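Local coordinates for F21M12.9 protein (Arabidopsis thaliana, PDB 3ADG) that binds double-stranded RNA, here through the first of its RNA-binding domains, and helps DICER-LIKE 1 process microRNA precursors accurately in the nucleus, at residues K33-Q37 and S49-N55; F36-V40 and A59-A64. All blocks are in the same frame, centred on the assembly; numbering follows the deposited sequence.

The two contacts illustrate how one strand can serve two kinds of neighbour. Both start from strand 35-42, share Phe36 and Gln37, and have centres 9 Å apart. Contact 1 lies at the surface, where the beginning of the strand is met by the connection leading to helix 56-71; backbone and side-chain hydrogen bonds hold it, with aromatic packing added. Contact 2 is buried near the middle of the domain and joins the same strand to the helix itself through small side chains, without a hydrogen bond between the segments. The two meet where Ser49 N lies 2.8 Å from Ser38 O and Leu50 N 3.1 Å from Ser62 OG, both probable hydrogen bonds.

Contact 1 of 2, residues K33-Q37 and S49-N55; sequences KSLFQ and SLPGFFN
Residues 35-37 are extended, with phi/psi near -130/145, and the irregular segment 49-55 runs antiparallel to them. CA atoms lie closest at Leu35-Gly52 (4.8 Å), Phe36-Phe53 (4.8 Å) and Gln37-Pro51 (4.9 Å). A single antiparallel hydrogen-bonded bridge joins Phe36 and Phe53: Phe36 N donates to Phe53 O at 2.8 Å, and Phe53 N to Phe36 O at 3.0 Å. Gly52, at phi/psi 83/18, also faces Phe36, so the extra residue makes a G1 beta bulge, with a positive phi that glycine adopts readily. A CA-H...O contact of 3.3 Å from Leu35 CA to Phe53 O adds to the pairing.

Polar side chains join in at Gln37 and Ser49. With chi1 t and chi2 at -94°, Gln37 bends its amide so that NE2 donates to Ser49 O (3.1 Å, nearly linear), while Ser49 OG (chi1 p) donates to Leu50 O at 2.8 Å and accepts a hydrogen bond from Ser38 N. At the other end of the segment Asn55, chi1 p, caps Ala58 N through OD1 as the N-cap of helix 56-71.

Apolar packing completes the contact. The Phe36 ring (chi1 m, chi2 82°) offers one face to Asn55 CA, a CH-pi contact 3.9 Å from the centroid. Leu35 CD2 (rotamer mt) lies 3.9 Å from Phe54 CD2, at the edge of the Phe54 ring (chi1 m), and CB atoms of Phe36 and Phe53 are 4.3 Å apart.

Here the bulged bridge lets the connection from strand 45-48 run on alongside the middle strand before entering the C-terminal helix of the alpha-beta-beta-beta-alpha fold of double-stranded RNA-binding domains.

Contact 2 of 2, residues F36-V40 and A59-A64; sequences FQSTV and AEQSAA
Ser38 overlaps Ala59 with its CB, which lies 3.7 Å from both the CB and the C of the alanine, a meeting of small side chains consistent with the close approach of strand and helix. In the double-stranded RNA-binding fold the C-terminal helix packs on a three-stranded antiparallel sheet, and here helix 56-71 meets the middle strand, 35-42. Residues 36-40 are extended (phi -100 to -141°, psi 129 to 150°) and 59-64 regular alpha-helix (phi/psi near -62/-43); their axes approach to 6.7 Å and cross at -41°, running broadly the same way.

Side-chain directions alternate: CA-to-CB bonds of Phe36, Ser38 and Val40 point toward the helix, those of Gln37 and Thr39 away. Ala59 and Ala63, linked by the hydrogen bond from Ala63 N to Ala59 O (2.9 Å), answer them. The nearest CA pairs are Gln37-Ala59 at 5.1 Å and Val40-Ala63 at 5.7 Å. Phe36 starts toward the helix, CB 4.1 Å from Ala59 CB, before its ring leads away.

Polar ends find partners outside the pair. Ser38, chi1 t, hydrogen-bonds through OG to Glu24 O of the adjacent strand, and OG lies 3.7 Å from Glu60 CG, while the Glu60 carboxylate salt-bridges Lys6 and Arg56.

One turn on from Ala59, Ala63 CB lies 3.7 Å from Ser38 O, and Val40 CG1, with chi1 p, rests 3.9 Å from Ala63 CB and 3.5 Å from Ala63 O.

Contact 1 of 2, residues K33-Q37 and S49-N55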
loop_
_atom_site.group_PDB
_atom_site.type_symbol
_atom_site.label_atom_id
_atom_site.label_comp_id
_atom_site.label_asym_id
_atom_site.label_seq_id
_atom_site.Cartn_x
_atom_site.Cartn_y
_atom_site.Cartn_z
ATOM N N LYS A 33 -10.789 18.406 -0.420
ATOM C CA LYS A 33 -9.371 18.402 -0.800
ATOM C C LYS A 33 -8.648 17.464 0.107
ATOM O O LYS A 33 -7.673 17.849 0.758
ATOM C CB LYS A 33 -8.735 19.789 -0.673
ATOM C CG LYS A 33 -9.454 20.885 -1.399
ATOM C CD LYS A 33 -9.243 20.775 -2.874
ATOM C CE LYS A 33 -10.313 21.555 -3.639
ATOM N NZ LYS A 33 -9.984 21.437 -5.087
ATOM N N SER A 34 -9.154 16.240 0.188
ATOM C CA SER A 34 -8.617 15.284 1.135
ATOM C C SER A 34 -7.275 14.767 0.646
ATOM O O SER A 34 -6.995 14.784 -0.551
ATOM C CB SER A 34 -9.593 14.141 1.412
ATOM O OG SER A 34 -10.731 14.632 2.110
ATOM N N LEU A 35 -6.471 14.315 1.603
ATOM C CA LEU A 35 -5.156 13.717 1.321
ATOM C C LEU A 35 -5.169 12.317 1.923
ATOM O O LEU A 35 -5.781 12.109 2.971
ATOM C CB LEU A 35 -4.041 14.581 1.911
ATOM C CG LEU A 35 -3.846 15.923 1.195
ATOM C CD1 LEU A 35 -2.734 16.727 1.919
ATOM C CD2 LEU A 35 -3.556 15.780 -0.324
ATOM N N PHE A 36 -4.505 11.384 1.241
ATOM C CA PHE A 36 -4.569 9.969 1.540
ATOM C C PHE A 36 -3.167 9.426 1.733
ATOM O O PHE A 36 -2.240 9.794 1.016
ATOM C CB PHE A 36 -5.258 9.213 0.379
ATOM C CG PHE A 36 -6.721 9.554 0.201
ATOM C CD1 PHE A 36 -7.122 10.696 -0.499
ATOM C CD2 PHE A 36 -7.712 8.724 0.729
ATOM C CE1 PHE A 36 -8.480 10.997 -0.681
ATOM C CE2 PHE A 36 -9.072 9.030 0.563
ATOM C CZ PHE A 36 -9.458 10.156 -0.118
ATOM N N GLN A 37 -3.064 8.492 2.668
ATOM C CA GLN A 37 -1.854 7.778 3.003
ATOM C C GLN A 37 -2.338 6.370 3.263
ATOM O O GLN A 37 -3.468 6.180 3.746
ATOM C CB GLN A 37 -1.227 8.369 4.267
ATOM C CG GLN A 37 0.228 7.938 4.497
ATOM C CD GLN A 37 0.398 6.707 5.415
ATOM O OE1 GLN A 37 -0.465 6.386 6.245
ATOM N NE2 GLN A 37 1.544 6.036 5.281
ATOM N N SER A 49 2.963 3.993 2.769
ATOM C CA SER A 49 3.052 4.860 1.584
ATOM C C SER A 49 3.615 6.247 1.908
ATOM O O SER A 49 3.673 6.713 3.081
ATOM C CB SER A 49 1.659 5.046 0.978
ATOM O OG SER A 49 0.924 5.987 1.761
ATOM N N LEU A 50 3.981 6.943 0.828
ATOM C CA LEU A 50 4.166 8.384 0.868
ATOM C C LEU A 50 2.857 9.102 1.281
ATOM O O LEU A 50 1.765 8.549 1.098
ATOM C CB LEU A 50 4.619 8.874 -0.501
ATOM C CG LEU A 50 6.090 8.579 -0.835
ATOM C CD1 LEU A 50 6.437 9.228 -2.162
ATOM C CD2 LEU A 50 7.035 9.036 0.286
ATOM N N PRO A 51 2.959 10.328 1.845
ATOM C CA PRO A 51 1.713 11.029 2.183
ATOM C C PRO A 51 1.177 11.791 0.979
ATOM O O PRO A 51 1.856 11.906 -0.090
ATOM C CB PRO A 51 2.188 12.054 3.233
ATOM C CG PRO A 51 3.551 12.455 2.730
ATOM C CD PRO A 51 4.150 11.136 2.179
ATOM N N GLY A 52 -0.021 12.345 1.129
ATOM C CA GLY A 52 -0.460 13.408 0.226
ATOM C C GLY A 52 -1.054 12.975 -1.103
ATOM O O GLY A 52 -1.103 13.758 -2.045
ATOM N N PHE A 53 -1.477 11.721 -1.197
ATOM C CA PHE A 53 -2.173 11.287 -2.409
ATOM C C PHE A 53 -3.615 11.823 -2.470
ATOM O O PHE A 53 -4.203 12.186 -1.432
ATOM C CB PHE A 53 -2.114 9.758 -2.544
ATOM C CG PHE A 53 -0.734 9.259 -2.838
ATOM C CD1 PHE A 53 0.024 8.718 -1.814
ATOM C CD2 PHE A 53 -0.146 9.458 -4.106
ATOM C CE1 PHE A 53 1.337 8.287 -2.030
ATOM C CE2 PHE A 53 1.154 9.020 -4.342
ATOM C CZ PHE A 53 1.892 8.419 -3.291
ATOM N N PHE A 54 -4.169 11.874 -3.676
ATOM C CA PHE A 54 -5.512 12.445 -3.880
ATOM C C PHE A 54 -6.641 11.411 -3.854
ATOM O O PHE A 54 -7.830 11.767 -3.887
ATOM C CB PHE A 54 -5.584 13.266 -5.176
ATOM C CG PHE A 54 -4.554 14.392 -5.273
ATOM C CD1 PHE A 54 -4.025 14.760 -6.517
ATOM C CD2 PHE A 54 -4.130 15.079 -4.137
ATOM C CE1 PHE A 54 -3.083 15.817 -6.636
ATOM C CE2 PHE A 54 -3.197 16.115 -4.229
ATOM C CZ PHE A 54 -2.656 16.495 -5.492
ATOM N N ASN A 55 -6.253 10.142 -3.795
ATOM C CA ASN A 55 -7.218 9.058 -3.692
ATOM C C ASN A 55 -6.618 7.803 -3.045
ATOM O O ASN A 55 -5.385 7.646 -2.960
ATOM C CB ASN A 55 -7.836 8.785 -5.069
ATOM C CG ASN A 55 -6.790 8.392 -6.093
ATOM O OD1 ASN A 55 -6.291 7.252 -6.077
ATOM N ND2 ASN A 55 -6.398 9.342 -6.937
#

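Contact 2 of 2, residues F36-V40 and A59-A64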
loop_
_atom_site.group_PDB
_atom_site.type_symbol
_atom_site.label_atom_id
_atom_site.label_comp_id
_atom_site.label_asym_id
_atom_site.label_seq_id
_atom_site.Cartn_x
_atom_site.Cartn_y
_atom_site.Cartn_z
ATOM N N PHE A 36 -4.505 11.384 1.241
ATOM C CA PHE A 36 -4.569 9.969 1.540
ATOM C C PHE A 36 -3.167 9.426 1.733
ATOM O O PHE A 36 -2.240 9.794 1.016
ATOM C CB PHE A 36 -5.258 9.213 0.379
ATOM C CG PHE A 36 -6.721 9.554 0.201
ATOM C CD1 PHE A 36 -7.122 10.696 -0.499
ATOM C CD2 PHE A 36 -7.712 8.724 0.729
ATOM C CE1 PHE A 36 -8.480 10.997 -0.681
ATOM C CE2 PHE A 36 -9.072 9.030 0.563
ATOM C CZ PHE A 36 -9.458 10.156 -0.118
ATOM N N GLN A 37 -3.064 8.492 2.668
ATOM C CA GLN A 37 -1.854 7.778 3.003
ATOM C C GLN A 37 -2.338 6.370 3.263
ATOM O O GLN A 37 -3.468 6.180 3.746
ATOM C CB GLN A 37 -1.227 8.369 4.267
ATOM C CG GLN A 37 0.228 7.938 4.497
ATOM C CD GLN A 37 0.398 6.707 5.415
ATOM O OE1 GLN A 37 -0.465 6.386 6.245
ATOM N NE2 GLN A 37 1.544 6.036 5.281
ATOM N N SER A 38 -1.509 5.386 2.962
ATOM C CA SER A 38 -1.923 4.005 3.208
ATOM C C SER A 38 -0.794 3.212 3.864
ATOM O O SER A 38 0.386 3.477 3.639
ATOM C CB SER A 38 -2.372 3.327 1.902
ATOM O OG SER A 38 -2.670 1.964 2.119
ATOM N N THR A 39 -1.181 2.232 4.664
ATOM C CA THR A 39 -0.267 1.261 5.213
ATOM C C THR A 39 -0.747 -0.057 4.677
ATOM O O THR A 39 -1.955 -0.337 4.743
ATOM C CB THR A 39 -0.293 1.227 6.760
ATOM O OG1 THR A 39 0.051 2.516 7.273
ATOM C CG2 THR A 39 0.711 0.162 7.314
ATOM N N VAL A 40 0.175 -0.809 4.089
ATOM C CA VAL A 40 -0.071 -2.197 3.695
ATOM C C VAL A 40 0.526 -3.105 4.753
ATOM O O VAL A 40 1.664 -2.879 5.229
ATOM C CB VAL A 40 0.408 -2.570 2.234
ATOM C CG1 VAL A 40 1.922 -2.520 2.091
ATOM C CG2 VAL A 40 -0.130 -3.968 1.801
ATOM N N ALA A 59 -2.531 5.927 -2.977
ATOM C CA ALA A 59 -1.871 5.666 -1.688
ATOM C C ALA A 59 -1.538 4.187 -1.547
ATOM O O ALA A 59 -0.418 3.843 -1.154
ATOM C CB ALA A 59 -2.757 6.152 -0.521
ATOM N N GLU A 60 -2.513 3.320 -1.845
ATOM C CA GLU A 60 -2.333 1.879 -1.710
ATOM C C GLU A 60 -1.211 1.416 -2.641
ATOM O O GLU A 60 -0.333 0.646 -2.224
ATOM C CB GLU A 60 -3.643 1.155 -2.016
ATOM C CG GLU A 60 -4.701 1.438 -0.944
ATOM C CD GLU A 60 -6.048 0.783 -1.269
ATOM O OE1 GLU A 60 -6.271 0.441 -2.441
ATOM O OE2 GLU A 60 -6.864 0.596 -0.345
ATOM N N GLN A 61 -1.221 1.914 -3.880
ATOM C CA GLN A 61 -0.159 1.583 -4.816
ATOM C C GLN A 61 1.213 1.995 -4.268
ATOM O O GLN A 61 2.191 1.276 -4.459
ATOM C CB GLN A 61 -0.398 2.193 -6.173
ATOM C CG GLN A 61 -1.570 1.563 -6.876
ATOM C CD GLN A 61 -1.288 0.166 -7.448
ATOM O OE1 GLN A 61 -0.148 -0.354 -7.373
ATOM N NE2 GLN A 61 -2.345 -0.453 -8.027
ATOM N N SER A 62 1.284 3.161 -3.628
ATOM C CA SER A 62 2.551 3.669 -3.060
ATOM C C SER A 62 3.035 2.742 -1.905
ATOM O O SER A 62 4.226 2.405 -1.837
ATOM C CB SER A 62 2.367 5.114 -2.598
ATOM O OG SER A 62 3.509 5.592 -1.869
ATOM N N ALA A 63 2.100 2.336 -1.050
ATOM C CA ALA A 63 2.377 1.405 0.058
ATOM C C ALA A 63 2.938 0.083 -0.519
ATOM O O ALA A 63 3.930 -0.451 0.023
ATOM C CB ALA A 63 1.105 1.129 0.883
ATOM N N ALA A 64 2.293 -0.430 -1.583
ATOM C CA ALA A 64 2.707 -1.706 -2.214
ATOM C C ALA A 64 4.113 -1.559 -2.798
ATOM O O ALA A 64 4.949 -2.442 -2.619
ATOM C CB ALA A 64 1.704 -2.135 -3.282
#